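L-amino acid deaminase (PDB 5I39) probably catalyses the FAD-dependent oxidative deamination of L-amino acids as a membrane-bound flavoprotein of Proteus vulgaris. Local coordinates at residues 50-53 / 54-58; 99-102 / 103-107; 191-194 / 195-198; 86-89 / 90-94; 128-131 / 132-136. All coordinates share one frame; numbering follows the deposited sequence. Where two conformers were deposited one is given.

Contact 1 (50-53 / 54-58); sequences IMTA and INLVE
Ile-54 sits one helical turn beyond Ile-50, and its amide N donates to Ile-50 O at 3.0 Å. The same i to i+4 pattern repeats without a break: Asn-55 N reaches Met-51 O at 3.1 Å, Leu-56 N reaches Thr-52 O, and Val-57 N reaches Ala-53 O. All four carbonyls of 50-53 are therefore satisfied within the helix. The side chains of Thr-52 and Asn-55 find their main polar partners close by in the chain. Thr-52 OG1 lies beside its own backbone N (chi1 -55°) and is hydrogen-bonded to Leu-48 O, with a weak bond from Asn-370; this turns CG2 toward Leu-56, whose CD1 runs alongside it at 3.9 Å. Asn-55 OD1 is taken by Arg-59. On another side, Ile-54 CD1 packs against Ile-50 CG2 at 4.0 Å. Ala-53 and Leu-56 face strand 63-66. The helix belongs to the beta-alpha-beta unit of a Rossmann-type FAD-binding fold. With its backbone polarity and its threonine hydroxyl paired internally, it can present largely apolar surfaces to the strand and helices packed around it.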
loop_
_atom_site.group_PDB
_atom_site.type_symbol
_atom_site.label_atom_id
_atom_site.label_comp_id
_atom_site.label_asym_id
_atom_site.label_seq_id
_atom_site.Cartn_x
_atom_site.Cartn_y
_atom_site.Cartn_z
ATOM N N ILE A 50 5.685 -9.533 -2.353
ATOM C CA ILE A 50 4.686 -10.575 -2.573
ATOM C C ILE A 50 4.000 -10.424 -3.932
ATOM O O ILE A 50 3.890 -11.397 -4.688
ATOM C CB ILE A 50 3.636 -10.583 -1.445
ATOM C CG1 ILE A 50 4.266 -11.073 -0.134
ATOM C CG2 ILE A 50 2.449 -11.477 -1.795
ATOM C CD1 ILE A 50 3.468 -10.720 1.102
HETATM N N MSE A 51 3.533 -9.216 -4.243
HETATM C CA MSE A 51 2.797 -8.993 -5.492
HETATM C C MSE A 51 3.713 -9.165 -6.683
HETATM O O MSE A 51 3.306 -9.727 -7.706
HETATM C CB MSE A 51 2.116 -7.625 -5.494
HETATM C CG MSE A 51 1.025 -7.506 -4.422
HETATM SE SE MSE A 51 -0.413 -8.827 -4.571
HETATM C CE MSE A 51 -1.167 -8.114 -6.240
ATOM N N THR A 52 4.959 -8.707 -6.571
ATOM C CA THR A 52 5.925 -8.905 -7.652
ATOM C C THR A 52 6.204 -10.395 -7.866
ATOM O O THR A 52 6.243 -10.855 -9.004
ATOM C CB THR A 52 7.227 -8.119 -7.412
ATOM O OG1 THR A 52 6.920 -6.737 -7.203
ATOM C CG2 THR A 52 8.138 -8.211 -8.617
ATOM N N ALA A 53 6.384 -11.138 -6.779
ATOM C CA ALA A 53 6.594 -12.587 -6.858
ATOM C C ALA A 53 5.447 -13.302 -7.568
ATOM O O ALA A 53 5.676 -14.148 -8.430
ATOM C CB ALA A 53 6.796 -13.168 -5.470
ATOM N N ILE A 54 4.214 -12.946 -7.221
ATOM C CA ILE A 54 3.044 -13.521 -7.884
ATOM C C ILE A 54 3.086 -13.260 -9.394
ATOM O O ILE A 54 2.849 -14.164 -10.199
ATOM C CB ILE A 54 1.740 -12.957 -7.285
ATOM C CG1 ILE A 54 1.525 -13.517 -5.873
ATOM C CG2 ILE A 54 0.533 -13.288 -8.159
ATOM C CD1 ILE A 54 0.552 -12.718 -5.030
ATOM N N ASN A 55 3.378 -12.017 -9.763
ATOM C CA ASN A 55 3.445 -11.642 -11.168
ATOM C C ASN A 55 4.506 -12.451 -11.926
ATOM O O ASN A 55 4.267 -12.912 -13.042
ATOM C CB ASN A 55 3.707 -10.141 -11.276
ATOM C CG ASN A 55 3.531 -9.613 -12.685
ATOM O OD1 ASN A 55 4.419 -9.746 -13.517
ATOM N ND2 ASN A 55 2.386 -8.998 -12.954
ATOM N N LEU A 56 5.663 -12.642 -11.300
ATOM C CA LEU A 56 6.744 -13.413 -11.915
ATOM C C LEU A 56 6.419 -14.898 -12.079
ATOM O O LEU A 56 6.745 -15.485 -13.111
ATOM C CB LEU A 56 8.023 -13.230 -11.109
ATOM C CG LEU A 56 8.608 -11.820 -11.198
ATOM C CD1 LEU A 56 9.581 -11.587 -10.056
ATOM C CD2 LEU A 56 9.295 -11.576 -12.536
ATOM N N VAL A 57 5.766 -15.503 -11.089
ATOM C CA VAL A 57 5.374 -16.912 -11.199
ATOM C C VAL A 57 4.373 -17.110 -12.344
ATOM O O VAL A 57 4.436 -18.110 -13.058
ATOM C CB VAL A 57 4.833 -17.468 -9.862
ATOM C CG1 VAL A 57 4.166 -18.827 -10.043
ATOM C CG2 VAL A 57 5.960 -17.573 -8.849
ATOM N N GLU A 58 3.478 -16.151 -12.551
ATOM C CA GLU A 58 2.559 -16.211 -13.692
ATOM C C GLU A 58 3.271 -16.212 -15.045
ATOM O O GLU A 58 2.731 -16.724 -16.020
ATOM C CB GLU A 58 1.576 -15.054 -13.641
ATOM C CG GLU A 58 0.568 -15.188 -12.518
ATOM C CD GLU A 58 -0.273 -13.949 -12.316
ATOM O OE1 GLU A 58 0.073 -12.878 -12.859
ATOM O OE2 GLU A 58 -1.287 -14.050 -11.595
#

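Contact 2 (99-102 / 103-107); sequences GKHR and WREMN
Arg-104 folds back over the preceding turn, and one face of its guanidinium lies on the backbone of Lys-100 and His-101, with NH2 3.5 Å from His-101 CA. A bend at chi3 (-73°) turns the group back this way. NH2 also meets the His-101 ring at its edge, in the ring plane, 3.9 Å from CD2, the two flat groups being 73° apart. NH1 comes within 3.7 Å of Lys-100 CB; both cationic ends share Asp-180, and Lys-100 also pairs with Glu-178. The tight part is around Trp-103. Its N bonds to Gly-99 O at 2.9 Å, while CD1 comes to 3.2 Å from that same oxygen, and Met-106 CE sits over the centre of one indole face. Looser is the side of Glu-105, which is exposed: OE2 lies 3.6 Å from His-101 CE1, and the Glu-105 and Arg-102 side chains run alongside each other, pointing the same way, though the Arg-102 guanidinium pairs with Glu-385. Here the bonding changes from i to i+4 to i to i+3, for Glu-105 N bonds to Arg-102 O from above the carbonyl plane, with an N-H angle of 136°. This turn joins helix 90-103 to helix 106-110; Trp-103 and Arg-102 lean on helix 376-392, and Arg-104 touches strand 117-123.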
loop_
_atom_site.group_PDB
_atom_site.type_symbol
_atom_site.label_atom_id
_atom_site.label_comp_id
_atom_site.label_asym_id
_atom_site.label_seq_id
_atom_site.Cartn_x
_atom_site.Cartn_y
_atom_site.Cartn_z
ATOM N N GLY A 99 -4.399 0.429 -10.350
ATOM C CA GLY A 99 -4.248 -0.302 -9.095
ATOM C C GLY A 99 -5.592 -0.647 -8.474
ATOM O O GLY A 99 -5.842 -1.797 -8.114
ATOM N N LYS A 100 -6.467 0.349 -8.372
ATOM C CA LYS A 100 -7.827 0.123 -7.875
ATOM C C LYS A 100 -8.583 -0.892 -8.731
ATOM O O LYS A 100 -9.260 -1.770 -8.210
ATOM C CB LYS A 100 -8.619 1.423 -7.865
ATOM C CG LYS A 100 -8.203 2.426 -6.802
ATOM C CD LYS A 100 -8.658 3.839 -7.149
ATOM C CE LYS A 100 -10.151 3.923 -7.414
ATOM N NZ LYS A 100 -10.507 5.299 -7.832
ATOM N N HIS A 101 -8.469 -0.752 -10.049
ATOM C CA HIS A 101 -9.140 -1.654 -10.986
ATOM C C HIS A 101 -8.719 -3.107 -10.753
ATOM O O HIS A 101 -9.544 -4.022 -10.778
ATOM C CB HIS A 101 -8.813 -1.220 -12.412
ATOM C CG HIS A 101 -9.500 -2.020 -13.468
ATOM N ND1 HIS A 101 -8.827 -2.902 -14.284
ATOM C CD2 HIS A 101 -10.795 -2.065 -13.846
ATOM C CE1 HIS A 101 -9.683 -3.459 -15.121
ATOM N NE2 HIS A 101 -10.885 -2.967 -14.877
ATOM N N ARG A 102 -7.433 -3.315 -10.510
ATOM C CA ARG A 102 -6.908 -4.640 -10.207
ATOM C C ARG A 102 -7.304 -5.118 -8.818
ATOM O O ARG A 102 -7.599 -6.298 -8.635
ATOM C CB ARG A 102 -5.405 -4.650 -10.407
ATOM C CG ARG A 102 -5.103 -4.467 -11.877
ATOM C CD ARG A 102 -3.647 -4.367 -12.166
ATOM N NE ARG A 102 -3.430 -4.142 -13.589
ATOM C CZ ARG A 102 -2.269 -4.320 -14.203
ATOM N NH1 ARG A 102 -1.200 -4.739 -13.520
ATOM N NH2 ARG A 102 -2.171 -4.086 -15.506
ATOM N N TRP A 103 -7.354 -4.218 -7.842
ATOM C CA TRP A 103 -7.909 -4.593 -6.544
ATOM C C TRP A 103 -9.370 -5.024 -6.650
ATOM O O TRP A 103 -9.779 -5.957 -5.961
ATOM C CB TRP A 103 -7.734 -3.490 -5.503
ATOM C CG TRP A 103 -6.391 -3.550 -4.844
ATOM C CD1 TRP A 103 -5.322 -2.722 -5.055
ATOM C CD2 TRP A 103 -5.962 -4.523 -3.885
ATOM N NE1 TRP A 103 -4.261 -3.118 -4.280
ATOM C CE2 TRP A 103 -4.626 -4.219 -3.548
ATOM C CE3 TRP A 103 -6.586 -5.617 -3.264
ATOM C CZ2 TRP A 103 -3.896 -4.973 -2.622
ATOM C CZ3 TRP A 103 -5.863 -6.362 -2.341
ATOM C CH2 TRP A 103 -4.532 -6.036 -2.030
ATOM N N ARG A 104 -10.137 -4.400 -7.541
ATOM C CA ARG A 104 -11.519 -4.836 -7.790
ATOM C C ARG A 104 -11.630 -6.257 -8.356
ATOM O O ARG A 104 -12.691 -6.862 -8.282
ATOM C CB ARG A 104 -12.249 -3.848 -8.703
ATOM C CG ARG A 104 -12.573 -2.529 -8.027
ATOM C CD ARG A 104 -13.502 -1.674 -8.860
ATOM N NE ARG A 104 -12.875 -1.061 -10.035
ATOM C CZ ARG A 104 -12.277 0.131 -10.068
ATOM N NH1 ARG A 104 -12.125 0.855 -8.965
ATOM N NH2 ARG A 104 -11.810 0.592 -11.220
ATOM N N GLU A 105 -10.548 -6.766 -8.938
ATOM C CA GLU A 105 -10.461 -8.152 -9.396
ATOM C C GLU A 105 -9.908 -9.120 -8.347
ATOM O O GLU A 105 -9.884 -10.327 -8.587
ATOM C CB GLU A 105 -9.543 -8.222 -10.623
ATOM C CG GLU A 105 -9.997 -7.375 -11.806
ATOM C CD GLU A 105 -8.954 -7.218 -12.902
ATOM O OE1 GLU A 105 -7.760 -7.462 -12.662
ATOM O OE2 GLU A 105 -9.340 -6.819 -14.014
HETATM N N MSE A 106 -9.444 -8.623 -7.201
HETATM C CA MSE A 106 -8.563 -9.421 -6.336
HETATM C C MSE A 106 -9.265 -10.534 -5.601
HETATM O O MSE A 106 -8.726 -11.636 -5.518
HETATM C CB MSE A 106 -7.810 -8.541 -5.343
HETATM C CG MSE A 106 -6.557 -9.227 -4.789
HETATM SE SE MSE A 106 -5.129 -9.396 -6.127
HETATM C CE MSE A 106 -4.654 -7.486 -6.204
ATOM N N ASN A 107 -10.447 -10.286 -5.045
ATOM C CA ASN A 107 -11.163 -11.370 -4.365
ATOM C C ASN A 107 -11.498 -12.508 -5.326
ATOM O O ASN A 107 -11.408 -13.684 -4.956
ATOM C CB ASN A 107 -12.433 -10.868 -3.686
ATOM C CG ASN A 107 -12.155 -9.943 -2.516
ATOM O OD1 ASN A 107 -11.039 -9.872 -2.005
ATOM N ND2 ASN A 107 -13.187 -9.238 -2.074
#

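Contact 3 (191-194 / 195-198)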
loop_
_atom_site.group_PDB
_atom_site.type_symbol
_atom_site.label_atom_id
_atom_site.label_comp_id
_atom_site.label_asym_id
_atom_site.label_seq_id
_atom_site.Cartn_x
_atom_site.Cartn_y
_atom_site.Cartn_z
ATOM N N PHE A 191 -1.781 -10.601 4.254
ATOM C CA PHE A 191 -1.693 -11.989 4.716
ATOM C C PHE A 191 -2.393 -12.930 3.742
ATOM O O PHE A 191 -1.861 -13.990 3.413
ATOM C CB PHE A 191 -2.244 -12.115 6.136
ATOM C CG PHE A 191 -1.526 -11.231 7.118
ATOM C CD1 PHE A 191 -0.278 -11.593 7.621
ATOM C CD2 PHE A 191 -2.065 -10.005 7.493
ATOM C CE1 PHE A 191 0.401 -10.761 8.500
ATOM C CE2 PHE A 191 -1.390 -9.169 8.365
ATOM C CZ PHE A 191 -0.160 -9.549 8.874
ATOM N N VAL A 192 -3.565 -12.535 3.256
ATOM C CA VAL A 192 -4.245 -13.303 2.213
ATOM C C VAL A 192 -3.370 -13.385 0.953
ATOM O O VAL A 192 -3.244 -14.449 0.351
ATOM C CB VAL A 192 -5.644 -12.717 1.915
ATOM C CG1 VAL A 192 -6.261 -13.328 0.662
ATOM C CG2 VAL A 192 -6.564 -12.957 3.108
HETATM N N MSE A 193 -2.743 -12.275 0.574
HETATM C CA MSE A 193 -1.886 -12.276 -0.618
HETATM C C MSE A 193 -0.676 -13.167 -0.433
HETATM O O MSE A 193 -0.272 -13.851 -1.372
HETATM C CB MSE A 193 -1.440 -10.871 -1.021
HETATM C CG MSE A 193 -2.564 -9.902 -1.396
HETATM SE SE MSE A 193 -3.938 -10.676 -2.575
HETATM C CE MSE A 193 -2.831 -11.416 -4.017
ATOM N N ALA A 194 -0.095 -13.182 0.767
ATOM C CA ALA A 194 1.051 -14.057 1.048
ATOM C C ALA A 194 0.695 -15.541 0.969
ATOM O O ALA A 194 1.456 -16.331 0.405
ATOM C CB ALA A 194 1.644 -13.743 2.407
ATOM N N GLU A 195 -0.443 -15.925 1.539
ATOM C CA GLU A 195 -0.890 -17.320 1.470
ATOM C C GLU A 195 -1.148 -17.726 0.022
ATOM O O GLU A 195 -0.814 -18.837 -0.388
ATOM C CB GLU A 195 -2.146 -17.553 2.312
ATOM C CG GLU A 195 -1.903 -17.591 3.808
ATOM C CD GLU A 195 -1.059 -18.764 4.257
ATOM O OE1 GLU A 195 -0.371 -19.386 3.421
ATOM O OE2 GLU A 195 -1.085 -19.058 5.467
ATOM N N TYR A 196 -1.734 -16.815 -0.748
ATOM C CA TYR A 196 -1.959 -17.050 -2.168
ATOM C C TYR A 196 -0.635 -17.229 -2.915
ATOM O O TYR A 196 -0.493 -18.156 -3.709
ATOM C CB TYR A 196 -2.777 -15.909 -2.758
ATOM C CG TYR A 196 -2.985 -15.984 -4.253
ATOM C CD1 TYR A 196 -3.860 -16.912 -4.819
ATOM C CD2 TYR A 196 -2.318 -15.109 -5.102
ATOM C CE1 TYR A 196 -4.061 -16.961 -6.193
ATOM C CE2 TYR A 196 -2.506 -15.148 -6.472
ATOM C CZ TYR A 196 -3.377 -16.071 -7.016
ATOM O OH TYR A 196 -3.547 -16.077 -8.385
ATOM N N ALA A 197 0.340 -16.368 -2.631
ATOM C CA ALA A 197 1.663 -16.500 -3.240
ATOM C C ALA A 197 2.272 -17.874 -2.946
ATOM O O ALA A 197 2.798 -18.529 -3.850
ATOM C CB ALA A 197 2.584 -15.396 -2.754
ATOM N N LYS A 198 2.187 -18.312 -1.691
ATOM C CA LYS A 198 2.663 -19.649 -1.319
ATOM C C LYS A 198 1.925 -20.746 -2.085
ATOM O O LYS A 198 2.546 -21.689 -2.584
ATOM C CB LYS A 198 2.530 -19.886 0.183
ATOM C CG LYS A 198 3.499 -19.077 1.031
ATOM C CD LYS A 198 3.168 -19.162 2.513
ATOM C CE LYS A 198 3.412 -20.549 3.092
ATOM N NZ LYS A 198 2.862 -20.665 4.466
#
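Backbone hydrogen bonds make up the first group: Glu-195 N to Phe-191 O at 3.0 Å, Tyr-196 N to Val-192 O, Ala-197 N to Met-193 O at 2.9 Å, and Lys-198 N to Ala-194 O, all in the i to i+4 pattern of an alpha helix. Apolar contact comes next. The selenomethionine Met-193 is bent at both chi2 and chi3, which brings CE back to 3.9 Å from Tyr-196 CD2, the two side chains running alongside one another and pointing the same way. Charge supplies the third kind: Lys-198 NZ and Glu-195 OE1 form a long, doubtful salt bridge of 3.6 Å, made by one of two modelled Glu-195 conformers, and the same ammonium also bonds to Glu-28 O. Val-192 and Met-193 touch helix 106-110. Through Met-193, Ala-194 and Tyr-196 the helix packs on helix 47-58, the helix of the beta-alpha-beta unit, an arrangement consistent with a Rossmann-type FAD-binding fold.

Contact 4 (86-89 / 90-94); sequences YKMP and DETFL
The start of helix 90-103, where the loop after strand 82-83 turns into its first helical residues, is built around Pro-89 and Thr-92. Pro-89 O accepts from Thr-92 N at 3.1 Å, the donor lying well above the carbonyl plane, and takes a second, weak hydrogen bond from Phe-93 N at 2.9 Å. One carbonyl thus gathers two amides of the first turn. Thr-92 OG1 comes to 3.5 Å from Pro-89 CD, the two side chains meeting at an oblique angle. It can do so because the hydroxyl stands between its own N and carbonyl carbon (chi1 55°), with CG2 turned from the carbonyl. One residue earlier, Met-88 brings CB to 3.8 Å from the same OG1, and its selenium atom SE is as near; CB also rests 3.9 Å from Phe-93 CA. Glu-91 is bent at chi2, which swings OE1 back to within 3.5 Å of Pro-89 CB, crossing the ring at roughly a right angle. Other polar groups have partners outside the turn: Asp-90 pairs with Arg-141, which also makes a cation-pi contact with Phe-93, and Met-88 O is bonded by Trp-137, both of helix 128-143. The whole is a loop-to-helix junction in which the carbonyl of Pro-89, where the loop gives way to the helix, takes amides of the first turn, as at helix N-termini generally.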
loop_
_atom_site.group_PDB
_atom_site.type_symbol
_atom_site.label_atom_id
_atom_site.label_comp_id
_atom_site.label_asym_id
_atom_site.label_seq_id
_atom_site.Cartn_x
_atom_site.Cartn_y
_atom_site.Cartn_z
ATOM N N TYR A 86 -7.394 10.157 -5.673
ATOM C CA TYR A 86 -7.729 11.568 -5.429
ATOM C C TYR A 86 -6.480 12.439 -5.311
ATOM O O TYR A 86 -5.587 12.127 -4.526
ATOM C CB TYR A 86 -8.563 11.704 -4.149
ATOM C CG TYR A 86 -9.431 12.943 -4.074
ATOM C CD1 TYR A 86 -10.437 13.159 -5.007
ATOM C CD2 TYR A 86 -9.303 13.860 -3.027
ATOM C CE1 TYR A 86 -11.258 14.273 -4.933
ATOM C CE2 TYR A 86 -10.123 14.976 -2.945
ATOM C CZ TYR A 86 -11.094 15.176 -3.901
ATOM O OH TYR A 86 -11.915 16.261 -3.822
ATOM N N LYS A 87 -6.449 13.512 -6.108
ATOM C CA LYS A 87 -5.347 14.488 -6.161
ATOM C C LYS A 87 -4.008 13.934 -6.666
ATOM O O LYS A 87 -2.996 14.627 -6.607
ATOM C CB LYS A 87 -5.141 15.189 -4.804
ATOM C CG LYS A 87 -6.258 16.127 -4.390
ATOM C CD LYS A 87 -5.870 16.859 -3.114
ATOM C CE LYS A 87 -6.814 18.000 -2.791
ATOM N NZ LYS A 87 -6.402 18.740 -1.569
HETATM N N MSE A 88 -3.978 12.709 -7.189
HETATM C CA MSE A 88 -2.696 12.162 -7.641
HETATM C C MSE A 88 -2.228 12.934 -8.854
HETATM O O MSE A 88 -3.022 13.222 -9.752
HETATM C CB MSE A 88 -2.752 10.680 -7.988
HETATM C CG MSE A 88 -2.982 9.784 -6.770
HETATM SE SE MSE A 88 -1.508 9.844 -5.478
HETATM C CE MSE A 88 -2.621 10.151 -3.886
ATOM N N PRO A 89 -0.941 13.275 -8.906
ATOM C CA PRO A 89 -0.405 13.937 -10.090
ATOM C C PRO A 89 -0.332 12.976 -11.270
ATOM O O PRO A 89 -0.500 11.761 -11.103
ATOM C CB PRO A 89 0.992 14.367 -9.643
ATOM C CG PRO A 89 1.388 13.337 -8.654
ATOM C CD PRO A 89 0.120 13.021 -7.912
ATOM N N ASP A 90 -0.063 13.510 -12.454
ATOM C CA ASP A 90 -0.002 12.689 -13.658
ATOM C C ASP A 90 1.011 11.544 -13.549
ATOM O O ASP A 90 0.818 10.491 -14.143
ATOM C CB ASP A 90 0.311 13.550 -14.884
ATOM C CG ASP A 90 0.073 12.813 -16.187
ATOM O OD1 ASP A 90 -1.044 12.281 -16.367
ATOM O OD2 ASP A 90 0.997 12.762 -17.028
ATOM N N GLU A 91 2.072 11.743 -12.774
ATOM C CA GLU A 91 3.100 10.716 -12.619
ATOM C C GLU A 91 2.546 9.415 -12.030
ATOM O O GLU A 91 2.954 8.333 -12.448
ATOM C CB GLU A 91 4.265 11.239 -11.765
ATOM C CG GLU A 91 5.166 12.255 -12.471
ATOM C CD GLU A 91 4.572 13.655 -12.613
ATOM O OE1 GLU A 91 3.555 13.970 -11.964
ATOM O OE2 GLU A 91 5.125 14.465 -13.382
ATOM N N THR A 92 1.617 9.524 -11.081
ATOM C CA THR A 92 1.087 8.354 -10.377
ATOM C C THR A 92 -0.411 8.114 -10.564
ATOM O O THR A 92 -0.930 7.124 -10.043
ATOM C CB THR A 92 1.397 8.438 -8.873
ATOM O OG1 THR A 92 0.891 9.674 -8.359
ATOM C CG2 THR A 92 2.903 8.343 -8.628
ATOM N N PHE A 93 -1.110 8.961 -11.322
ATOM C CA PHE A 93 -2.550 8.785 -11.440
ATOM C C PHE A 93 -2.913 7.397 -11.975
ATOM O O PHE A 93 -3.710 6.685 -11.362
ATOM C CB PHE A 93 -3.216 9.846 -12.313
ATOM C CG PHE A 93 -4.672 9.571 -12.511
ATOM C CD1 PHE A 93 -5.588 9.900 -11.519
ATOM C CD2 PHE A 93 -5.114 8.865 -13.621
ATOM C CE1 PHE A 93 -6.928 9.589 -11.663
ATOM C CE2 PHE A 93 -6.453 8.546 -13.769
ATOM C CZ PHE A 93 -7.363 8.913 -12.790
ATOM N N LEU A 94 -2.351 7.016 -13.117
ATOM C CA LEU A 94 -2.712 5.727 -13.715
ATOM C C LEU A 94 -2.268 4.543 -12.856
ATOM O O LEU A 94 -2.958 3.537 -12.777
ATOM C CB LEU A 94 -2.194 5.607 -15.148
ATOM C CG LEU A 94 -2.949 6.462 -16.170
ATOM C CD1 LEU A 94 -2.245 6.387 -17.514
ATOM C CD2 LEU A 94 -4.411 6.049 -16.324
#

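Contact 5 (128-131 / 132-136); sequences EEDL and VNVRK. With EDO (1,2-ethanediol), chain E.
Over one face of the Arg-135 guanidinium lies Leu-131 CD1, 4.1 Å from CZ, while the other methyl, CD2, comes to 3.5 Å from NH1. The arginine chain is extended from CG to NE, which carries the flat group across the end of the leucine, and its CD is 3.9 Å from Leu-131 CD1. The Asn-133 amide and the Glu-129 carboxylate, planes 55° apart, run side by side, with ND2 4.0 Å from Glu-129 CG. Two waters join the amide to the acids: ND2 donates to one that in turn donates to Glu-129 OE2, and to another that donates to Asp-130 OD1 at 2.8 Å. This is the opening of helix 128-143, whose i to i+4 bonds run from Val-132 N to Glu-128 O through to Arg-135 N to Leu-131 O at 3.0 Å. Asp-130 OD2 accepts from Leu-126 N and its backbone N donates to Asp-127 OD1, while OD1 also pairs with one modelled conformer of Lys-87. On the buried side, Val-134 and Arg-135 touch Ile-155 of strand 153-156. Glu-128 OE2 receives a hydrogen bond of 3.1 Å from O2 of a 1,2-ethanediol, probably from the crystallisation liquor.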
loop_
_atom_site.group_PDB
_atom_site.type_symbol
_atom_site.label_atom_id
_atom_site.label_comp_id
_atom_site.label_asym_id
_atom_site.label_seq_id
_atom_site.Cartn_x
_atom_site.Cartn_y
_atom_site.Cartn_z
ATOM N N GLU A 128 -12.134 27.670 0.023
ATOM C CA GLU A 128 -12.498 27.945 -1.374
ATOM C C GLU A 128 -11.349 27.650 -2.350
ATOM O O GLU A 128 -11.588 27.114 -3.425
ATOM C CB GLU A 128 -12.998 29.387 -1.544
ATOM C CG GLU A 128 -14.307 29.699 -0.819
ATOM C CD GLU A 128 -15.524 28.947 -1.345
ATOM O OE1 GLU A 128 -15.560 28.578 -2.538
ATOM O OE2 GLU A 128 -16.468 28.730 -0.555
ATOM N N GLU A 129 -10.115 27.970 -1.962
ATOM C CA GLU A 129 -8.932 27.692 -2.791
ATOM C C GLU A 129 -8.751 26.191 -3.037
ATOM O O GLU A 129 -8.488 25.764 -4.160
ATOM C CB GLU A 129 -7.666 28.272 -2.143
ATOM C CG GLU A 129 -6.384 28.068 -2.948
ATOM C CD GLU A 129 -5.189 28.814 -2.376
ATOM O OE1 GLU A 129 -5.211 29.180 -1.182
ATOM O OE2 GLU A 129 -4.217 29.030 -3.128
ATOM N N ASP A 130 -8.889 25.401 -1.977
ATOM C CA ASP A 130 -8.797 23.944 -2.085
ATOM C C ASP A 130 -9.879 23.400 -3.020
ATOM O O ASP A 130 -9.607 22.518 -3.831
ATOM C CB ASP A 130 -8.910 23.303 -0.696
ATOM C CG ASP A 130 -8.473 21.844 -0.668
ATOM O OD1 ASP A 130 -7.599 21.430 -1.458
ATOM O OD2 ASP A 130 -9.009 21.100 0.178
ATOM N N LEU A 131 -11.089 23.945 -2.913
ATOM C CA LEU A 131 -12.197 23.572 -3.792
ATOM C C LEU A 131 -11.902 23.906 -5.259
ATOM O O LEU A 131 -12.181 23.097 -6.145
ATOM C CB LEU A 131 -13.502 24.231 -3.331
ATOM C CG LEU A 131 -14.756 24.002 -4.179
ATOM C CD1 LEU A 131 -15.058 22.528 -4.390
ATOM C CD2 LEU A 131 -15.930 24.696 -3.513
ATOM N N VAL A 132 -11.331 25.085 -5.513
ATOM C CA VAL A 132 -10.877 25.440 -6.866
ATOM C C VAL A 132 -9.885 24.387 -7.368
ATOM O O VAL A 132 -9.999 23.898 -8.491
ATOM C CB VAL A 132 -10.235 26.851 -6.921
ATOM C CG1 VAL A 132 -9.545 27.100 -8.258
ATOM C CG2 VAL A 132 -11.282 27.928 -6.681
ATOM N N ASN A 133 -8.918 24.042 -6.525
ATOM C CA ASN A 133 -7.873 23.105 -6.918
ATOM C C ASN A 133 -8.400 21.707 -7.213
ATOM O O ASN A 133 -8.013 21.107 -8.215
ATOM C CB ASN A 133 -6.770 23.058 -5.861
ATOM C CG ASN A 133 -6.013 24.369 -5.754
ATOM O OD1 ASN A 133 -6.059 25.205 -6.658
ATOM N ND2 ASN A 133 -5.317 24.558 -4.643
ATOM N N VAL A 134 -9.295 21.195 -6.372
ATOM C CA VAL A 134 -9.860 19.857 -6.617
ATOM C C VAL A 134 -10.751 19.856 -7.866
ATOM O O VAL A 134 -10.715 18.912 -8.649
ATOM C CB VAL A 134 -10.571 19.224 -5.387
ATOM C CG1 VAL A 134 -9.588 19.053 -4.246
ATOM C CG2 VAL A 134 -11.787 20.007 -4.926
ATOM N N ARG A 135 -11.535 20.915 -8.059
ATOM C CA ARG A 135 -12.362 21.015 -9.263
ATOM C C ARG A 135 -11.515 21.012 -10.533
ATOM O O ARG A 135 -11.835 20.298 -11.489
ATOM C CB ARG A 135 -13.275 22.236 -9.213
ATOM C CG ARG A 135 -14.539 21.985 -8.420
ATOM C CD ARG A 135 -15.358 23.242 -8.245
ATOM N NE ARG A 135 -16.767 22.938 -7.998
ATOM C CZ ARG A 135 -17.619 23.716 -7.329
ATOM N NH1 ARG A 135 -17.222 24.862 -6.781
ATOM N NH2 ARG A 135 -18.887 23.337 -7.199
ATOM N N LYS A 136 -10.418 21.767 -10.527
ATOM C CA LYS A 136 -9.504 21.769 -11.671
ATOM C C LYS A 136 -8.907 20.379 -11.899
ATOM O O LYS A 136 -8.806 19.923 -13.036
ATOM C CB LYS A 136 -8.379 22.794 -11.495
ATOM C CG LYS A 136 -7.516 22.947 -12.741
ATOM C CD LYS A 136 -6.353 23.902 -12.550
ATOM C CE LYS A 136 -5.540 24.002 -13.830
ATOM N NZ LYS A 136 -4.370 24.909 -13.693
HETATM C C1 EDO E . -14.875 25.308 1.104
HETATM O O1 EDO E . -14.991 25.875 2.415
HETATM C C2 EDO E . -16.218 24.738 0.663
HETATM O O2 EDO E . -17.137 25.772 0.281
HETATM O O HOH W 1 -3.112 26.568 -4.428
HETATM O O HOH W 2 -5.341 22.432 -2.805
#

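How the contacts relate
From the N terminus, the chain meets contact 1 first, then contact 4, contact 2, contact 5 and contact 3. Each is local, its bonds spanning three or four residues, so none nests within or crosses another. Distant positions in sequence nevertheless converge. Contacts 1 and 3 join helices 47-58 and 189-199, with Ile-54 CD1 3.7 Å from Tyr-196 CD2, and contact 2 adds helix 106-110 through Met-106 against Met-193. Contacts 4 and 2 share helix 90-103, at its beginning and its end, their centres about 17 Å apart. Contact 4 is tied to helix 128-143, which carries contact 5, by Trp-137 bonding Met-88 O and, in one Lys-87 conformer, by a salt bridge to Asp-130.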